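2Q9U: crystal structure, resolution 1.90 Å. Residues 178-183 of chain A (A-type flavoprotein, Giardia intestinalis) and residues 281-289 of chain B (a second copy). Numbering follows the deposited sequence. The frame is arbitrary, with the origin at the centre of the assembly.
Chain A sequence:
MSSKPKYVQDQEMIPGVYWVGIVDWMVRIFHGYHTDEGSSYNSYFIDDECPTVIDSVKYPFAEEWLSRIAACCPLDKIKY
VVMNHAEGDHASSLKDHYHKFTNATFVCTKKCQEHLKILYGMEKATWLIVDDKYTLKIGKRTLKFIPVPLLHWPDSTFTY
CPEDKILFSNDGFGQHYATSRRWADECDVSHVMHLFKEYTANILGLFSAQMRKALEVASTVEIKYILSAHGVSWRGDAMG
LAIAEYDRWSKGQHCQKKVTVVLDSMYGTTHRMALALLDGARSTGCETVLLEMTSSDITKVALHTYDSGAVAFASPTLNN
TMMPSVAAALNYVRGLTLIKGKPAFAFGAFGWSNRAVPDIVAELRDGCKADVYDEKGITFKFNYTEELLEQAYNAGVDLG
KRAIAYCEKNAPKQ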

ATOM      1  N   ALA A 178       2.704  18.736   6.877  1.00  9.57           N
ATOM      2  CA  ALA A 178       1.491  19.487   6.572  1.00  9.81           C
ATOM      3  C   ALA A 178       0.756  19.816   7.876  1.00 10.39           C
ATOM      4  O   ALA A 178       0.366  18.902   8.604  1.00  9.86           O
ATOM      5  CB  ALA A 178       0.526  18.688   5.607  1.00 10.58           C
ATOM      6  N   THR A 179       0.530  21.111   8.116  1.00  9.90           N
ATOM      7  CA  THR A 179      -0.139  21.615   9.325  1.00 10.67           C
ATOM      8  C   THR A 179      -0.703  23.004   9.033  1.00 10.54           C
ATOM      9  O   THR A 179      -0.237  23.674   8.107  1.00  9.97           O
ATOM     10  CB  THR A 179       0.812  21.623  10.569  1.00 10.83           C
ATOM     11  OG1 THR A 179       0.171  22.280  11.662  1.00 11.62           O
ATOM     12  CG2 THR A 179       2.169  22.316  10.261  1.00 10.44           C
ATOM     13  N   SER A 180      -1.713  23.421   9.791  1.00  9.91           N
ATOM     14  CA  SER A 180      -2.233  24.768   9.657  1.00 10.66           C
ATOM     15  C   SER A 180      -1.357  25.739  10.447  1.00 10.52           C
ATOM     16  O   SER A 180      -1.459  26.956  10.265  1.00 10.44           O
ATOM     17  CB  SER A 180      -3.704  24.848  10.112  1.00 11.18           C
ATOM     18  OG  SER A 180      -3.816  24.582  11.502  1.00 11.27           O
ATOM     19  N   ARG A 181      -0.483  25.192  11.296  1.00 10.12           N
ATOM     20  CA  ARG A 181       0.433  26.005  12.112  1.00 10.69           C
ATOM     21  C   ARG A 181       1.598  26.480  11.246  1.00 10.28           C
ATOM     22  O   ARG A 181       2.133  25.713  10.476  1.00  9.12           O
ATOM     23  CB  ARG A 181       1.009  25.173  13.280  1.00 11.25           C
ATOM     24  CG  ARG A 181       0.149  25.108  14.555  1.00 14.65           C
ATOM     25  CD  ARG A 181      -1.108  24.229  14.444  1.00 20.68           C
ATOM     26  NE  ARG A 181      -1.775  24.079  15.750  1.00 20.61           N
ATOM     27  CZ  ARG A 181      -1.500  23.120  16.639  1.00 21.92           C
ATOM     28  NH1 ARG A 181      -0.582  22.188  16.387  1.00 20.93           N
ATOM     29  NH2 ARG A 181      -2.146  23.092  17.799  1.00 22.27           N
ATOM     30  N   ARG A 182       2.018  27.727  11.423  1.00  9.77           N
ATOM     31  CA  ARG A 182       3.165  28.235  10.683  1.00 10.09           C
ATOM     32  C   ARG A 182       4.468  28.206  11.445  1.00 10.02           C
ATOM     33  O   ARG A 182       5.532  28.332  10.842  1.00 10.46           O
ATOM     34  CB  ARG A 182       2.890  29.641  10.110  1.00  9.33           C
ATOM     35  CG  ARG A 182       1.619  29.692   9.229  1.00 10.62           C
ATOM     36  CD  ARG A 182       1.719  28.786   7.944  1.00 11.16           C
ATOM     37  NE  ARG A 182       0.344  28.590   7.447  1.00 11.66           N
ATOM     38  CZ  ARG A 182      -0.228  27.442   7.159  1.00  9.83           C
ATOM     39  NH1 ARG A 182       0.463  26.284   7.201  1.00  9.03           N
ATOM     40  NH2 ARG A 182      -1.510  27.473   6.777  1.00 11.46           N
ATOM     41  N   TRP A 183       4.400  28.047  12.771  1.00 10.75           N
ATOM     42  CA  TRP A 183       5.603  28.107  13.597  1.00 11.44           C
ATOM     43  C   TRP A 183       5.817  26.818  14.387  1.00 11.42           C
ATOM     44  O   TRP A 183       4.863  26.233  14.890  1.00 11.11           O
ATOM     45  CB  TRP A 183       5.501  29.232  14.609  1.00 11.07           C
ATOM     46  CG  TRP A 183       5.356  30.609  14.056  1.00 12.51           C
ATOM     47  CD1 TRP A 183       4.216  31.357  14.011  1.00 12.44           C
ATOM     48  CD2 TRP A 183       6.403  31.425  13.524  1.00 12.84           C
ATOM     49  NE1 TRP A 183       4.491  32.601  13.478  1.00 13.65           N
ATOM     50  CE2 TRP A 183       5.824  32.676  13.184  1.00 12.62           C
ATOM     51  CE3 TRP A 183       7.777  31.222  13.295  1.00 11.13           C
ATOM     52  CZ2 TRP A 183       6.568  33.722  12.606  1.00 13.84           C
ATOM     53  CZ3 TRP A 183       8.529  32.278  12.738  1.00 11.56           C
ATOM     54  CH2 TRP A 183       7.911  33.506  12.398  1.00 12.05           C
TER
ATOM     55  N   ALA B 281     -12.237  28.169   8.777  1.00 10.00           N
ATOM     56  CA  ALA B 281     -12.084  27.687  10.167  1.00  9.50           C
ATOM     57  C   ALA B 281     -10.773  28.191  10.779  1.00  9.54           C
ATOM     58  O   ALA B 281     -10.742  28.602  11.951  1.00 10.59           O
ATOM     59  CB  ALA B 281     -12.159  26.157  10.226  1.00  8.53           C
ATOM     60  N   ARG B 282      -9.696  28.202   9.991  1.00 10.31           N
ATOM     61  CA  ARG B 282      -8.386  28.617  10.525  1.00  9.99           C
ATOM     62  C   ARG B 282      -8.456  30.096  10.971  1.00 10.73           C
ATOM     63  O   ARG B 282      -7.878  30.461  11.994  1.00 11.89           O
ATOM     64  CB  ARG B 282      -7.267  28.403   9.483  1.00  9.77           C
ATOM     65  CG  ARG B 282      -5.845  28.546  10.086  1.00  9.54           C
ATOM     66  CD  ARG B 282      -4.749  28.644   8.981  1.00  9.88           C
ATOM     67  NE  ARG B 282      -3.429  28.737   9.599  1.00  9.68           N
ATOM     68  CZ  ARG B 282      -2.912  29.848  10.127  1.00 11.16           C
ATOM     69  NH1 ARG B 282      -3.585  31.002  10.106  1.00 10.60           N
ATOM     70  NH2 ARG B 282      -1.707  29.811  10.702  1.00  8.91           N
ATOM     71  N   SER B 283      -9.182  30.910  10.203  1.00 11.83           N
ATOM     72  CA  SER B 283      -9.315  32.360  10.481  1.00 12.35           C
ATOM     73  C   SER B 283      -9.855  32.635  11.879  1.00 12.74           C
ATOM     74  O   SER B 283      -9.596  33.713  12.426  1.00 13.03           O
ATOM     75  CB  SER B 283     -10.180  33.090   9.428  1.00 11.71           C
ATOM     76  OG  SER B 283     -11.604  32.902   9.633  1.00 10.68           O
ATOM     77  N   THR B 284     -10.579  31.675  12.463  1.00 12.26           N
ATOM     78  CA  THR B 284     -11.147  31.856  13.817  1.00 12.88           C
ATOM     79  C   THR B 284     -10.144  31.547  14.934  1.00 13.78           C
ATOM     80  O   THR B 284     -10.477  31.666  16.117  1.00 15.04           O
ATOM     81  CB  THR B 284     -12.394  30.957  14.057  1.00 12.76           C
ATOM     82  OG1 THR B 284     -11.989  29.592  14.148  1.00 11.79           O
ATOM     83  CG2 THR B 284     -13.413  31.126  12.975  1.00 12.67           C
ATOM     84  N   GLY B 285      -8.937  31.131  14.553  1.00 13.34           N
ATOM     85  CA  GLY B 285      -7.917  30.712  15.494  1.00 12.92           C
ATOM     86  C   GLY B 285      -7.837  29.210  15.786  1.00 12.79           C
ATOM     87  O   GLY B 285      -7.011  28.794  16.595  1.00 13.58           O
ATOM     88  N   CYS B 286      -8.678  28.393  15.149  1.00 11.38           N
ATOM     89  CA  CYS B 286      -8.633  26.935  15.328  1.00 11.11           C
ATOM     90  C   CYS B 286      -7.491  26.342  14.536  1.00 10.40           C
ATOM     91  O   CYS B 286      -7.193  26.826  13.439  1.00 10.63           O
ATOM     92  CB  CYS B 286      -9.918  26.266  14.813  1.00 10.17           C
ATOM     93  SG  CYS B 286     -11.393  26.582  15.819  1.00 13.49           S
ATOM     94  N   GLU B 287      -6.885  25.284  15.080  1.00 10.13           N
ATOM     95  CA  GLU B 287      -6.120  24.344  14.260  1.00  9.81           C
ATOM     96  C   GLU B 287      -7.060  23.697  13.239  1.00  9.36           C
ATOM     97  O   GLU B 287      -8.220  23.423  13.545  1.00  8.29           O
ATOM     98  CB  GLU B 287      -5.475  23.238  15.087  1.00 10.04           C
ATOM     99  CG  GLU B 287      -4.593  22.360  14.186  1.00 12.35           C
ATOM    100  CD  GLU B 287      -3.905  21.207  14.855  1.00 19.50           C
ATOM    101  OE1 GLU B 287      -4.266  20.867  16.018  1.00 20.14           O
ATOM    102  OE2 GLU B 287      -3.010  20.630  14.166  1.00 19.61           O
ATOM    103  N   THR B 288      -6.567  23.467  12.028  1.00  9.42           N
ATOM    104  CA  THR B 288      -7.404  22.800  11.021  1.00 10.20           C
ATOM    105  C   THR B 288      -6.614  21.605  10.454  1.00 10.59           C
ATOM    106  O   THR B 288      -5.394  21.703  10.227  1.00 11.74           O
ATOM    107  CB  THR B 288      -7.831  23.741   9.895  1.00 10.02           C
ATOM    108  OG1 THR B 288      -6.670  24.235   9.176  1.00 10.42           O
ATOM    109  CG2 THR B 288      -8.650  24.922  10.443  1.00 11.95           C
ATOM    110  N   VAL B 289      -7.300  20.484  10.277  1.00  9.69           N
ATOM    111  CA  VAL B 289      -6.689  19.277   9.729  1.00  9.33           C
ATOM    112  C   VAL B 289      -7.578  18.806   8.565  1.00  9.30           C
ATOM    113  O   VAL B 289      -8.808  18.716   8.677  1.00  7.80           O
ATOM    114  CB  VAL B 289      -6.556  18.178  10.807  1.00  9.30           C
ATOM    115  CG1 VAL B 289      -6.163  16.799  10.202  1.00 10.79           C
ATOM    116  CG2 VAL B 289      -5.540  18.617  11.922  1.00  8.92           C
TER
HETATM  117  O   HOH W   1       0.279  20.711  13.726  1.00 24.20           O
HETATM  118  O   HOH W   2      -2.973  21.235  11.415  1.00  9.54           O
HETATM  119  O   HOH W   3      -3.852  26.945  12.864  1.00 16.60           O

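This is a small, mostly polar contact between two copies of one protein, centred on S180(A) and built from three direct hydrogen bonds, a salt bridge and bridging waters.

The chain A stretch has no regular helix or strand. The chain B stretch leaves the end of a helix, turns at G285(B) and enters a strand at E287(B). The closest backbone approach in the register is S180(A) to T288(B), with CA atoms 5.7 Å apart. Together the stretches bury 325 Å².

S180(A) points its CB toward chain B and uses both its side chain and its carbonyl. The backbone N of T288(B) donates to S180(A) OG at 3.0 Å. The N-H...O angle of 171° is nearly straight. The same serine packs its CB 3.2 Å from T288(B) OG1, and its OG lies 3.6 Å from E287(B) CG.

The carbonyl of S180(A) receives the extended side chain of R282(B), whose first three chi angles are all t. R282(B) NE donates to S180(A) O at 2.7 Å, and R282(B) NH2 donates to the same oxygen at 2.9 Å. The oxygen sits at the edge of the guanidinium, near its plane, so two N-H groups can share it.

R182(A) brings a second positive charge close by. Its NH2 is 3.6 Å from R282(B) NE, a like-charge approach and not a bond. Partners elsewhere in the structure bind R182(A) NE and NH2, while R182(A) NH1 donates to T179(A) O at 2.9 Å.

R181(A) directs CB away from chain B, but its side chain bends back. R181(A) NH2 and E287(B) OE1 form a salt bridge at 3.6 Å. The carboxylate oxygen lies over one face of the guanidinium, and no N-H points at it. The attraction is therefore one of charge alone. Within chain A, R181(A) N donates to T179(A) OG1 at 3.0 Å, which ties the threonine hydroxyl to the local backbone.

Water fills the gaps that direct bonds leave. Water 2 accepts from S180(A) N at 3.0 Å and donates to E287(B) OE2 at 2.8 Å and T288(B) O at 2.7 Å. Water 1 is 2.6 Å from T179(A) OG1, accepts from R181(A) NH1 at 3.2 Å and reaches E287(B) OE2 through a weak bond of 3.3 Å.

At G285(B), phi is positive in a Schellman motif. A CB there would jam against the preceding carbonyl O, so the backbone itself calls for glycine.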